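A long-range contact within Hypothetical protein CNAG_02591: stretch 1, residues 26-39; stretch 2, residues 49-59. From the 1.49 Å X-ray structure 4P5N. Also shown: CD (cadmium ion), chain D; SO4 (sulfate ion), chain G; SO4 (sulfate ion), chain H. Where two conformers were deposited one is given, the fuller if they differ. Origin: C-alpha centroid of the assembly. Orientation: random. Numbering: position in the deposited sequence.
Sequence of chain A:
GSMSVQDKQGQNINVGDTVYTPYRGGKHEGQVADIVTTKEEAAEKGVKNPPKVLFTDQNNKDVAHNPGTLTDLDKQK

Stretch 1, residues 26-39: GKHEGQVADIVTTK
Stretch 2 49-59: NPPKVLFTDQN

Two waters take the place of direct backbone bonds where this antiparallel pairing opens. Water 2 accepts from Gln31 N (2.9 Å) and donates to Thr56 O (2.7 Å). Water 3 donates to Gln31 O (2.8 Å) and accepts from Thr56 N (3.2 Å). Gly30 lies beside this gap, extended at phi/psi 178/-177. Its CA makes a CA-H...O contact with Thr56 O at 3.3 Å, and an ideal CB would clash with that oxygen, 1.8 Å away.

The strand of residues 26-36 runs at 137° to the strand that holds Lys52 to Phe55. Regular pairing holds at one end. Val36 N donates to Lys52 O (2.9 Å), and Lys52 N to Val36 O (3.0 Å). Leu54 N donates to Asp34 O (2.8 Å). Leu54 O accepts from both Ala33 N (2.8 Å) and Asp34 N (3.3 Å). Ala33, at phi/psi -96/-32, breaks the extended run and lets both amides reach one carbonyl.

Asp34, Val36, Lys52 and Leu54 share one face; Ile35 and Val53 lie on the other. Val36 (chi1 t) packs against Leu54 (m, t), with Val36 CG2 4.0 Å from Leu54 CD1. Val32 (t) brings its CG2 to 3.6 Å from Val53 CG1. Asp34 OD1 and OD2 bind cadmium at 2.5 and 2.7 Å.

Past the gap, side chains join the stretches. Gln58 (p, m) bonds through both ends of its amide: NE2 donates to Lys27 O and OE1 accepts from Glu29 N, both at 2.9 Å. His28 (m) donates from ND1 to Asp57 OD2 at 2.7 Å, near the ring plane. The Phe55 ring (chi1 p) has Glu29 N at its edge, 3.9 Å from CE2.

Just beyond the Val36-Lys52 pair, a cis peptide precedes Pro51. Pro50 points toward stretch 1, its CG 3.7 Å from Thr38 C.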

# COMPACT_ATOMS: atom_id res chain seq x y z
N GLY A 26 -13.92 -4.20 10.49
CA GLY A 26 -14.00 -2.91 9.82
C GLY A 26 -14.18 -3.02 8.34
O GLY A 26 -14.53 -4.09 7.81
N LYS A 27 -13.97 -1.90 7.67
CA LYS A 27 -14.06 -1.84 6.23
C LYS A 27 -13.03 -0.83 5.71
O LYS A 27 -12.49 0.00 6.47
CB LYS A 27 -15.48 -1.38 5.81
CG LYS A 27 -15.77 0.08 6.14
CD LYS A 27 -17.14 0.58 5.72
CE LYS A 27 -17.24 2.06 6.06
NZ LYS A 27 -18.60 2.58 5.72
N HIS A 28 -12.79 -0.90 4.41
CA HIS A 28 -12.13 0.21 3.71
C HIS A 28 -13.04 0.64 2.59
O HIS A 28 -13.33 -0.14 1.66
CB HIS A 28 -10.78 -0.23 3.14
CG HIS A 28 -9.86 -0.77 4.19
ND1 HIS A 28 -9.28 0.04 5.14
CD2 HIS A 28 -9.46 -2.03 4.46
CE1 HIS A 28 -8.54 -0.71 5.95
NE2 HIS A 28 -8.63 -1.97 5.55
N GLU A 29 -13.51 1.88 2.69
CA GLU A 29 -14.43 2.47 1.72
C GLU A 29 -13.98 3.87 1.36
O GLU A 29 -13.69 4.67 2.26
CB GLU A 29 -15.84 2.52 2.31
CG GLU A 29 -16.87 3.16 1.40
CD GLU A 29 -18.27 3.13 1.98
OE1 GLU A 29 -18.59 2.22 2.77
OE2 GLU A 29 -19.08 4.03 1.64
N GLY A 30 -13.89 4.18 0.07
CA GLY A 30 -13.46 5.52 -0.37
C GLY A 30 -13.39 5.62 -1.88
O GLY A 30 -13.73 4.67 -2.59
N GLN A 31 -12.95 6.76 -2.38
CA GLN A 31 -13.04 7.00 -3.82
C GLN A 31 -11.73 6.61 -4.50
O GLN A 31 -10.64 6.90 -3.99
CB GLN A 31 -13.46 8.45 -4.15
CG GLN A 31 -14.97 8.67 -4.16
CD GLN A 31 -15.55 8.60 -2.77
OE1 GLN A 31 -16.23 7.64 -2.40
NE2 GLN A 31 -15.22 9.59 -1.97
N VAL A 32 -11.88 5.94 -5.63
CA VAL A 32 -10.74 5.50 -6.44
C VAL A 32 -9.93 6.72 -6.92
O VAL A 32 -10.48 7.64 -7.56
CB VAL A 32 -11.21 4.64 -7.63
CG1 VAL A 32 -10.02 4.22 -8.46
CG2 VAL A 32 -11.96 3.39 -7.12
N ALA A 33 -8.63 6.70 -6.63
CA ALA A 33 -7.68 7.71 -7.12
C ALA A 33 -6.96 7.28 -8.38
O ALA A 33 -6.60 8.11 -9.22
CB ALA A 33 -6.68 8.09 -6.05
N ASP A 34 -6.73 5.97 -8.49
CA ASP A 34 -5.95 5.44 -9.59
C ASP A 34 -6.17 3.94 -9.73
O ASP A 34 -6.48 3.26 -8.76
CB ASP A 34 -4.46 5.73 -9.36
CG ASP A 34 -3.66 5.82 -10.63
OD1 ASP A 34 -4.19 5.54 -11.74
OD2 ASP A 34 -2.46 6.16 -10.53
N ILE A 35 -6.00 3.45 -10.95
CA ILE A 35 -6.08 2.04 -11.26
C ILE A 35 -4.78 1.69 -11.96
O ILE A 35 -4.48 2.22 -13.04
CB ILE A 35 -7.31 1.76 -12.15
CG1 ILE A 35 -8.59 2.16 -11.40
CG2 ILE A 35 -7.36 0.30 -12.54
CD1 ILE A 35 -9.84 2.19 -12.25
N VAL A 36 -4.00 0.83 -11.33
CA VAL A 36 -2.67 0.47 -11.80
C VAL A 36 -2.76 -0.90 -12.48
O VAL A 36 -3.27 -1.87 -11.88
CB VAL A 36 -1.72 0.38 -10.59
CG1 VAL A 36 -0.38 -0.14 -11.00
CG2 VAL A 36 -1.58 1.74 -9.93
N THR A 37 -2.31 -0.99 -13.73
CA THR A 37 -2.51 -2.24 -14.49
C THR A 37 -1.25 -2.86 -15.09
O THR A 37 -1.35 -3.86 -15.78
CB THR A 37 -3.51 -2.08 -15.64
OG1 THR A 37 -3.07 -1.05 -16.52
CG2 THR A 37 -4.90 -1.75 -15.13
N THR A 38 -0.09 -2.24 -14.89
CA THR A 38 1.15 -2.81 -15.38
C THR A 38 2.15 -2.94 -14.25
O THR A 38 2.08 -2.22 -13.25
CB THR A 38 1.79 -1.95 -16.49
OG1 THR A 38 2.10 -0.65 -15.96
CG2 THR A 38 0.87 -1.82 -17.70
N LYS A 39 3.11 -3.85 -14.43
CA LYS A 39 4.17 -4.04 -13.44
C LYS A 39 4.98 -2.75 -13.27
O LYS A 39 5.36 -2.41 -12.14
CB LYS A 39 5.04 -5.25 -13.80
CG LYS A 39 6.34 -5.36 -13.02
CD LYS A 39 6.97 -6.74 -13.17
CE LYS A 39 7.72 -6.87 -14.48
NZ LYS A 39 8.70 -7.99 -14.43
N ASN A 49 1.90 -6.48 -7.52
CA ASN A 49 0.91 -7.41 -8.06
C ASN A 49 -0.31 -6.68 -8.67
O ASN A 49 -1.43 -6.74 -8.13
CB ASN A 49 0.49 -8.38 -6.96
CG ASN A 49 -0.57 -9.35 -7.42
OD1 ASN A 49 -0.64 -9.72 -8.60
ND2 ASN A 49 -1.41 -9.79 -6.48
N PRO A 50 -0.10 -6.01 -9.80
CA PRO A 50 -1.25 -5.44 -10.51
C PRO A 50 -2.19 -6.54 -11.03
O PRO A 50 -1.76 -7.70 -11.21
CB PRO A 50 -0.59 -4.67 -11.66
CG PRO A 50 0.69 -5.43 -11.93
CD PRO A 50 1.15 -5.84 -10.55
N PRO A 51 -3.46 -6.22 -11.24
CA PRO A 51 -4.04 -4.88 -11.05
C PRO A 51 -4.27 -4.49 -9.59
O PRO A 51 -4.55 -5.34 -8.73
CB PRO A 51 -5.38 -4.97 -11.80
CG PRO A 51 -5.77 -6.43 -11.72
CD PRO A 51 -4.44 -7.18 -11.80
N LYS A 52 -4.11 -3.20 -9.32
CA LYS A 52 -4.41 -2.64 -8.00
C LYS A 52 -5.26 -1.39 -8.15
O LYS A 52 -5.02 -0.58 -9.04
CB LYS A 52 -3.13 -2.27 -7.26
CG LYS A 52 -2.41 -3.45 -6.64
CD LYS A 52 -3.21 -4.06 -5.50
CE LYS A 52 -2.32 -4.99 -4.69
NZ LYS A 52 -2.10 -6.30 -5.37
N VAL A 53 -6.26 -1.28 -7.29
CA VAL A 53 -7.10 -0.10 -7.19
C VAL A 53 -6.56 0.70 -6.01
O VAL A 53 -6.49 0.20 -4.89
CB VAL A 53 -8.59 -0.49 -6.98
CG1 VAL A 53 -9.49 0.73 -6.83
CG2 VAL A 53 -9.10 -1.31 -8.16
N LEU A 54 -6.17 1.95 -6.26
CA LEU A 54 -5.64 2.82 -5.20
C LEU A 54 -6.74 3.77 -4.77
O LEU A 54 -7.31 4.47 -5.61
CB LEU A 54 -4.42 3.62 -5.69
CG LEU A 54 -3.27 2.88 -6.39
CD1 LEU A 54 -2.01 3.72 -6.47
CD2 LEU A 54 -2.96 1.51 -5.79
N PHE A 55 -7.05 3.77 -3.48
CA PHE A 55 -8.06 4.68 -2.92
C PHE A 55 -7.73 5.07 -1.50
O PHE A 55 -6.98 4.37 -0.82
CB PHE A 55 -9.49 4.08 -3.01
CG PHE A 55 -9.75 2.86 -2.13
CD1 PHE A 55 -9.33 1.58 -2.52
CD2 PHE A 55 -10.50 2.97 -0.96
CE1 PHE A 55 -9.62 0.46 -1.73
CE2 PHE A 55 -10.79 1.87 -0.17
CZ PHE A 55 -10.36 0.60 -0.56
N THR A 56 -8.29 6.19 -1.05
CA THR A 56 -8.14 6.59 0.34
C THR A 56 -9.40 6.22 1.09
O THR A 56 -10.50 6.54 0.63
CB THR A 56 -7.87 8.10 0.42
OG1 THR A 56 -6.66 8.38 -0.31
CG2 THR A 56 -7.72 8.54 1.85
N ASP A 57 -9.26 5.52 2.22
CA ASP A 57 -10.44 5.06 2.93
C ASP A 57 -11.03 6.11 3.87
O ASP A 57 -10.54 7.26 3.92
CB ASP A 57 -10.20 3.70 3.63
CG ASP A 57 -9.41 3.80 4.92
OD1 ASP A 57 -9.10 4.91 5.41
OD2 ASP A 57 -9.13 2.72 5.49
N GLN A 58 -12.05 5.71 4.62
CA GLN A 58 -12.82 6.62 5.47
C GLN A 58 -12.03 7.12 6.67
O GLN A 58 -12.45 8.07 7.36
CB GLN A 58 -14.15 5.96 5.90
CG GLN A 58 -13.97 4.87 6.96
CD GLN A 58 -13.47 3.53 6.44
OE1 GLN A 58 -13.33 3.29 5.24
NE2 GLN A 58 -13.20 2.64 7.38
N ASN A 59 -10.87 6.50 6.93
CA ASN A 59 -9.98 6.95 7.99
C ASN A 59 -8.75 7.64 7.42
O ASN A 59 -7.71 7.77 8.10
CB ASN A 59 -9.57 5.75 8.86
CG ASN A 59 -10.73 5.19 9.66
OD1 ASN A 59 -10.93 3.97 9.73
ND2 ASN A 59 -11.51 6.08 10.26
CD CD D . -2.18 5.95 -13.24
S SO4 G . 2.16 -6.67 -16.63
O1 SO4 G . 1.32 -6.66 -15.42
O2 SO4 G . 3.05 -7.85 -16.61
O3 SO4 G . 2.98 -5.44 -16.69
O4 SO4 G . 1.30 -6.71 -17.83
S SO4 H . -2.07 -9.00 -2.95
O1 SO4 H . -1.53 -9.57 -1.69
O2 SO4 H . -2.95 -7.83 -2.67
O3 SO4 H . -2.80 -10.03 -3.71
O4 SO4 H . -0.92 -8.47 -3.72
O HOH W 1 -10.88 0.49 9.32
O HOH W 2 -11.92 8.58 -0.39
O HOH W 3 -8.98 8.80 -2.83